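Exo beta-1,2-glucooligosaccharide sophorohydrolase (non-reducing end) (Parabacteroides distasonis ATCC 8503, PDB 5Z06) hydrolyses linear beta-1,2-glucans and beta-1,2-glucooligosaccharides of four or more units from the non-reducing end, releasing sophorose. Local coordinates at residues A[463-468]-A[534-539]; A[391-396]-A[467-472]. All coordinates share one frame; numbering follows the deposited sequence.

Overall arrangement
Contacts 1 and 2 meet at the start of helix 467-475: both include M467 and I468, and their centres lie about 10 Å apart. In contact 1 the loop 463-466, which leads into this helix, packs against 534-539; in contact 2 the helix itself crosses the first turn of helix 392-408. Packing joins them where T466 CG2 lies 3.7 Å from V393 CG2. Bound glycerol, probably from the crystallisation liquor, touches both: E465 and N464 of contact 1 and E394 of segment 391-396 hydrogen-bond to glycerol molecules, and the V393 side chain is about 4 Å from one at nearest atoms. Such molecules often mark pockets, so these side chains may line one.

Contact 1: residues A[463-468]-A[534-539]; sequences WNETMI and LFFIHY
F536 pushes its phenyl ring into the angle formed by W463, N464 and E465. Its CG stands anti to the carbonyl carbon (chi1 -73°), which starts the side chain beside the indole: F536 CB is 3.6 Å from W463 NE1. Further out, F536 CD2 comes within 3.4 Å of W463 NE1, and the phenyl edge is turned to the indole face in an offset edge-to-face pair, planes at 73°. The indole N-H bonds to G531 O. At CE2 the backbone takes over: N464 CA sits over one ring face, a CH-pi contact 3.7 Å from the F536 centroid. On the other rim F536 CE1 lies 3.2 Å from E465 OE1, a carboxylate oxygen that also bonds a glycerol. A leucine in place of F536 has no ring and would probably leave the indole face and N464 CA without their aromatic partner, opening a gap. At the backbone, a water donates to both E465 O and F536 O. N464 OD1 closes an Asx turn with T466 N, just ahead of helix 467-475. The contact lies between helix 556-573, which packs on W463, helix 485-490, whose W490 touches N464, and helix 392-408, against which I468 rests.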
loop_
_atom_site.group_PDB
_atom_site.type_symbol
_atom_site.label_atom_id
_atom_site.label_comp_id
_atom_site.label_asym_id
_atom_site.label_seq_id
_atom_site.Cartn_x
_atom_site.Cartn_y
_atom_site.Cartn_z
ATOM N N TRP A 463 21.976 8.044 10.124
ATOM C CA TRP A 463 21.429 7.343 8.968
ATOM C C TRP A 463 19.936 7.103 9.112
ATOM O O TRP A 463 19.470 6.496 10.080
ATOM C CB TRP A 463 22.096 6.002 8.801
ATOM C CG TRP A 463 21.486 5.153 7.728
ATOM C CD1 TRP A 463 20.727 4.014 7.891
ATOM C CD2 TRP A 463 21.550 5.389 6.328
ATOM N NE1 TRP A 463 20.349 3.517 6.673
ATOM C CE2 TRP A 463 20.833 4.339 5.691
ATOM C CE3 TRP A 463 22.158 6.366 5.545
ATOM C CZ2 TRP A 463 20.725 4.246 4.310
ATOM C CZ3 TRP A 463 22.047 6.269 4.156
ATOM C CH2 TRP A 463 21.343 5.221 3.559
ATOM N N ASN A 464 19.203 7.642 8.154
ATOM C CA ASN A 464 17.833 7.277 7.913
ATOM C C ASN A 464 17.511 7.618 6.449
ATOM O O ASN A 464 18.418 7.672 5.613
ATOM C CB ASN A 464 16.882 7.905 8.963
ATOM C CG ASN A 464 16.770 9.412 8.875
ATOM O OD1 ASN A 464 17.444 10.080 8.090
ATOM N ND2 ASN A 464 15.895 9.955 9.689
ATOM N N GLU A 465 16.252 7.873 6.141
ATOM C CA GLU A 465 15.821 8.068 4.745
ATOM C C GLU A 465 16.040 9.459 4.201
ATOM O O GLU A 465 15.755 9.695 3.016
ATOM C CB GLU A 465 14.323 7.759 4.604
ATOM C CG GLU A 465 13.358 8.727 5.289
ATOM C CD GLU A 465 12.874 8.235 6.635
ATOM O OE1 GLU A 465 13.720 7.810 7.384
ATOM O OE2 GLU A 465 11.685 8.296 6.967
ATOM N N THR A 466 16.518 10.375 5.052
ATOM C CA THR A 466 16.442 11.788 4.788
ATOM C C THR A 466 17.705 12.386 4.194
ATOM O O THR A 466 17.839 13.607 4.201
ATOM C CB THR A 466 16.068 12.572 6.067
ATOM O OG1 THR A 466 17.199 12.693 6.929
ATOM C CG2 THR A 466 14.911 11.888 6.803
ATOM N N MET A 467 18.626 11.579 3.651
ATOM C CA MET A 467 19.848 12.170 3.064
ATOM C C MET A 467 19.535 13.211 1.972
ATOM O O MET A 467 20.203 14.251 1.894
ATOM C CB MET A 467 20.778 11.120 2.472
ATOM C CG MET A 467 21.988 11.731 1.760
ATOM S SD MET A 467 23.181 10.547 1.135
ATOM C CE MET A 467 23.839 9.847 2.635
ATOM N N ILE A 468 18.537 12.912 1.148
ATOM C CA ILE A 468 18.204 13.749 0.002
ATOM C C ILE A 468 17.612 15.076 0.454
ATOM O O ILE A 468 17.671 16.053 -0.274
ATOM C CB ILE A 468 17.215 13.042 -0.970
ATOM C CG1 ILE A 468 17.174 13.730 -2.331
ATOM C CG2 ILE A 468 15.793 12.960 -0.403
ATOM C CD1 ILE A 468 18.363 13.433 -3.192
ATOM N N LEU A 534 14.832 -1.228 5.019
ATOM C CA LEU A 534 15.541 -1.178 3.753
ATOM C C LEU A 534 15.139 -0.034 2.841
ATOM O O LEU A 534 15.895 0.298 1.930
ATOM C CB LEU A 534 15.425 -2.498 3.006
ATOM C CG LEU A 534 16.461 -2.785 1.931
ATOM C CD1 LEU A 534 17.874 -2.691 2.478
ATOM C CD2 LEU A 534 16.209 -4.178 1.360
ATOM N N PHE A 535 13.986 0.592 3.066
ATOM C CA PHE A 535 13.609 1.744 2.237
ATOM C C PHE A 535 14.551 2.930 2.402
ATOM O O PHE A 535 14.569 3.827 1.560
ATOM C CB PHE A 535 12.158 2.165 2.462
ATOM C CG PHE A 535 11.934 3.014 3.676
ATOM C CD1 PHE A 535 12.055 4.396 3.596
ATOM C CD2 PHE A 535 11.560 2.453 4.886
ATOM C CE1 PHE A 535 11.818 5.210 4.693
ATOM C CE2 PHE A 535 11.332 3.258 6.002
ATOM C CZ PHE A 535 11.451 4.636 5.902
ATOM N N PHE A 536 15.333 2.922 3.479
ATOM C CA PHE A 536 16.409 3.879 3.659
ATOM C C PHE A 536 17.386 3.945 2.475
ATOM O O PHE A 536 17.866 5.036 2.141
ATOM C CB PHE A 536 17.160 3.584 4.960
ATOM C CG PHE A 536 16.414 3.954 6.217
ATOM C CD1 PHE A 536 15.066 4.335 6.223
ATOM C CD2 PHE A 536 17.080 3.893 7.423
ATOM C CE1 PHE A 536 14.437 4.664 7.404
ATOM C CE2 PHE A 536 16.452 4.229 8.603
ATOM C CZ PHE A 536 15.126 4.625 8.589
ATOM N N ILE A 537 17.669 2.809 1.841
ATOM C CA ILE A 537 18.529 2.809 0.656
ATOM C C ILE A 537 17.804 3.055 -0.682
ATOM O O ILE A 537 18.398 2.957 -1.748
ATOM C CB ILE A 537 19.413 1.545 0.585
ATOM C CG1 ILE A 537 18.580 0.277 0.334
ATOM C CG2 ILE A 537 20.218 1.428 1.860
ATOM C CD1 ILE A 537 19.387 -0.856 -0.211
ATOM N N HIS A 538 16.524 3.392 -0.614
ATOM C CA HIS A 538 15.706 3.594 -1.787
ATOM C C HIS A 538 15.416 5.069 -1.978
ATOM O O HIS A 538 15.888 5.660 -2.940
ATOM C CB HIS A 538 14.391 2.817 -1.672
ATOM C CG HIS A 538 14.587 1.344 -1.572
ATOM N ND1 HIS A 538 13.644 0.506 -1.014
ATOM C CD2 HIS A 538 15.628 0.559 -1.940
ATOM C CE1 HIS A 538 14.114 -0.730 -1.007
ATOM N NE2 HIS A 538 15.307 -0.729 -1.580
ATOM N N TYR A 539 14.685 5.656 -1.030
ATOM C CA TYR A 539 14.008 6.931 -1.262
ATOM C C TYR A 539 14.951 8.061 -1.623
ATOM O O TYR A 539 14.694 8.782 -2.570
ATOM C CB TYR A 539 13.201 7.347 -0.055
ATOM C CG TYR A 539 12.035 6.462 0.315
ATOM C CD1 TYR A 539 11.634 5.393 -0.463
ATOM C CD2 TYR A 539 11.283 6.767 1.438
ATOM C CE1 TYR A 539 10.545 4.627 -0.100
ATOM C CE2 TYR A 539 10.187 6.017 1.800
ATOM C CZ TYR A 539 9.831 4.935 1.041
ATOM O OH TYR A 539 8.735 4.197 1.422
HETATM O O HOH W 1 16.214 7.045 1.719
#

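Contact 2: residues A[391-396]-A[467-472]; sequences DLVETS and MITYML
S396 and T469 meet where helices 392-408 and 467-475 come together, and the packing there is tight. S396 CB lies 3.4 Å from T469 CA, closer than usual for two carbons and consistent with a small side chain at the crossing. The S396 hydroxyl, set between the backbone N and the carbonyl carbon (chi1 74°), faces both helices. S396 OG and T469 OG1 stand 2.9 Å apart, a hydrogen-bonded pair, while T469 OG1 also has a weak bond to T466 O. S396 OG approaches V393 O of its own helix so closely (2.5 Å) that the length of this bond is doubtful. I468 CG2 rests 3.4 Å from S396 OG, a methyl beside a buried polar group. A further turn along, L472 CD1 presses on S396 O, a short carbon-oxygen approach. The segments cross at 76°, with their axes 8.4 Å apart, as two helices of the helical domain; the family belongs to the six-hairpin clan, consistent with an (alpha/alpha)6 barrel. Toward the start of helix 392-408 the fit is looser, methyls resting against oxygens as well as against carbon. T469 CG2 is anti to its own backbone N and reaches L392, L392 CD2 to T469 CG2 3.7 Å. V393 crosses T469 at about a right angle, both its methyls near T469 OG1, the closer, V393 CG2, at 3.7 Å. Beyond them D391 caps the helix: D391 OD1 accepts from E394 N at 3.0 Å almost in line (172°), from above the carboxylate plane, and weakly from V393 N. E394 turns away from helix 467-475, and its OE2 bonds a glycerol.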
loop_
_atom_site.group_PDB
_atom_site.type_symbol
_atom_site.label_atom_id
_atom_site.label_comp_id
_atom_site.label_asym_id
_atom_site.label_seq_id
_atom_site.Cartn_x
_atom_site.Cartn_y
_atom_site.Cartn_z
ATOM N N ASP A 391 6.367 19.511 5.374
ATOM C CA ASP A 391 7.146 18.316 5.658
ATOM C C ASP A 391 8.327 18.347 4.716
ATOM O O ASP A 391 8.208 18.090 3.496
ATOM C CB ASP A 391 6.322 17.074 5.434
ATOM C CG ASP A 391 7.058 15.821 5.818
ATOM O OD1 ASP A 391 8.272 15.710 5.513
ATOM O OD2 ASP A 391 6.400 14.935 6.409
ATOM N N LEU A 392 9.479 18.680 5.273
ATOM C CA LEU A 392 10.640 18.946 4.459
ATOM C C LEU A 392 11.150 17.672 3.799
ATOM O O LEU A 392 11.759 17.734 2.737
ATOM C CB LEU A 392 11.744 19.598 5.297
ATOM C CG LEU A 392 12.866 20.240 4.475
ATOM C CD1 LEU A 392 12.348 21.494 3.805
ATOM C CD2 LEU A 392 14.074 20.550 5.335
ATOM N N VAL A 393 10.932 16.530 4.435
ATOM C CA VAL A 393 11.464 15.290 3.907
ATOM C C VAL A 393 10.632 14.914 2.685
ATOM O O VAL A 393 11.186 14.539 1.659
ATOM C CB VAL A 393 11.460 14.167 4.943
ATOM C CG1 VAL A 393 11.875 12.855 4.301
ATOM C CG2 VAL A 393 12.378 14.515 6.118
ATOM N N GLU A 394 9.316 15.051 2.821
ATOM C CA GLU A 394 8.364 14.769 1.753
ATOM C C GLU A 394 8.598 15.748 0.611
ATOM O O GLU A 394 8.628 15.354 -0.563
ATOM C CB GLU A 394 6.923 14.862 2.278
ATOM C CG GLU A 394 6.588 13.847 3.374
ATOM C CD GLU A 394 6.615 12.412 2.901
ATOM O OE1 GLU A 394 6.445 12.190 1.691
ATOM O OE2 GLU A 394 6.826 11.509 3.735
ATOM N N THR A 395 8.815 17.008 0.978
ATOM C CA THR A 395 9.204 18.041 0.029
ATOM C C THR A 395 10.446 17.644 -0.716
ATOM O O THR A 395 10.476 17.729 -1.933
ATOM C CB THR A 395 9.425 19.410 0.720
ATOM O OG1 THR A 395 8.181 19.849 1.242
ATOM C CG2 THR A 395 9.920 20.474 -0.256
ATOM N N SER A 396 11.462 17.176 -0.006
ATOM C CA SER A 396 12.678 16.703 -0.682
ATOM C C SER A 396 12.427 15.534 -1.633
ATOM O O SER A 396 13.015 15.496 -2.716
ATOM C CB SER A 396 13.761 16.323 0.304
ATOM O OG SER A 396 13.499 15.115 0.967
ATOM N N MET A 467 18.626 11.579 3.651
ATOM C CA MET A 467 19.848 12.170 3.064
ATOM C C MET A 467 19.535 13.211 1.972
ATOM O O MET A 467 20.203 14.251 1.894
ATOM C CB MET A 467 20.778 11.120 2.472
ATOM C CG MET A 467 21.988 11.731 1.760
ATOM S SD MET A 467 23.181 10.547 1.135
ATOM C CE MET A 467 23.839 9.847 2.635
ATOM N N ILE A 468 18.537 12.912 1.148
ATOM C CA ILE A 468 18.204 13.749 0.002
ATOM C C ILE A 468 17.612 15.076 0.454
ATOM O O ILE A 468 17.671 16.053 -0.274
ATOM C CB ILE A 468 17.215 13.042 -0.970
ATOM C CG1 ILE A 468 17.174 13.730 -2.331
ATOM C CG2 ILE A 468 15.793 12.960 -0.403
ATOM C CD1 ILE A 468 18.363 13.433 -3.192
ATOM N N THR A 469 17.014 15.086 1.650
ATOM C CA THR A 469 16.543 16.317 2.284
ATOM C C THR A 469 17.708 17.284 2.529
ATOM O O THR A 469 17.621 18.492 2.236
ATOM C CB THR A 469 15.810 16.013 3.599
ATOM O OG1 THR A 469 14.958 14.865 3.431
ATOM C CG2 THR A 469 14.995 17.208 4.024
ATOM N N TYR A 470 18.806 16.752 3.031
ATOM C CA TYR A 470 20.018 17.558 3.181
ATOM C C TYR A 470 20.643 17.865 1.845
ATOM O O TYR A 470 21.077 18.972 1.610
ATOM C CB TYR A 470 21.030 16.890 4.098
ATOM C CG TYR A 470 20.696 17.092 5.539
ATOM C CD1 TYR A 470 19.869 16.204 6.211
ATOM C CD2 TYR A 470 21.191 18.198 6.232
ATOM C CE1 TYR A 470 19.580 16.389 7.537
ATOM C CE2 TYR A 470 20.888 18.397 7.559
ATOM C CZ TYR A 470 20.082 17.496 8.202
ATOM O OH TYR A 470 19.786 17.713 9.521
ATOM N N MET A 471 20.661 16.884 0.965
ATOM C CA MET A 471 21.234 17.088 -0.348
ATOM C C MET A 471 20.528 18.246 -1.011
ATOM O O MET A 471 21.180 19.200 -1.420
ATOM C CB MET A 471 21.100 15.852 -1.211
ATOM C CG MET A 471 21.962 14.706 -0.748
ATOM S SD MET A 471 23.675 14.940 -1.225
ATOM C CE MET A 471 24.386 14.215 0.232
ATOM N N LEU A 472 19.205 18.172 -1.081
ATOM C CA LEU A 472 18.453 19.177 -1.813
ATOM C C LEU A 472 18.507 20.512 -1.131
ATOM O O LEU A 472 18.615 21.532 -1.809
ATOM C CB LEU A 472 17.023 18.742 -2.088
ATOM C CG LEU A 472 16.963 17.633 -3.147
ATOM C CD1 LEU A 472 15.577 16.998 -3.190
ATOM C CD2 LEU A 472 17.293 18.163 -4.528
#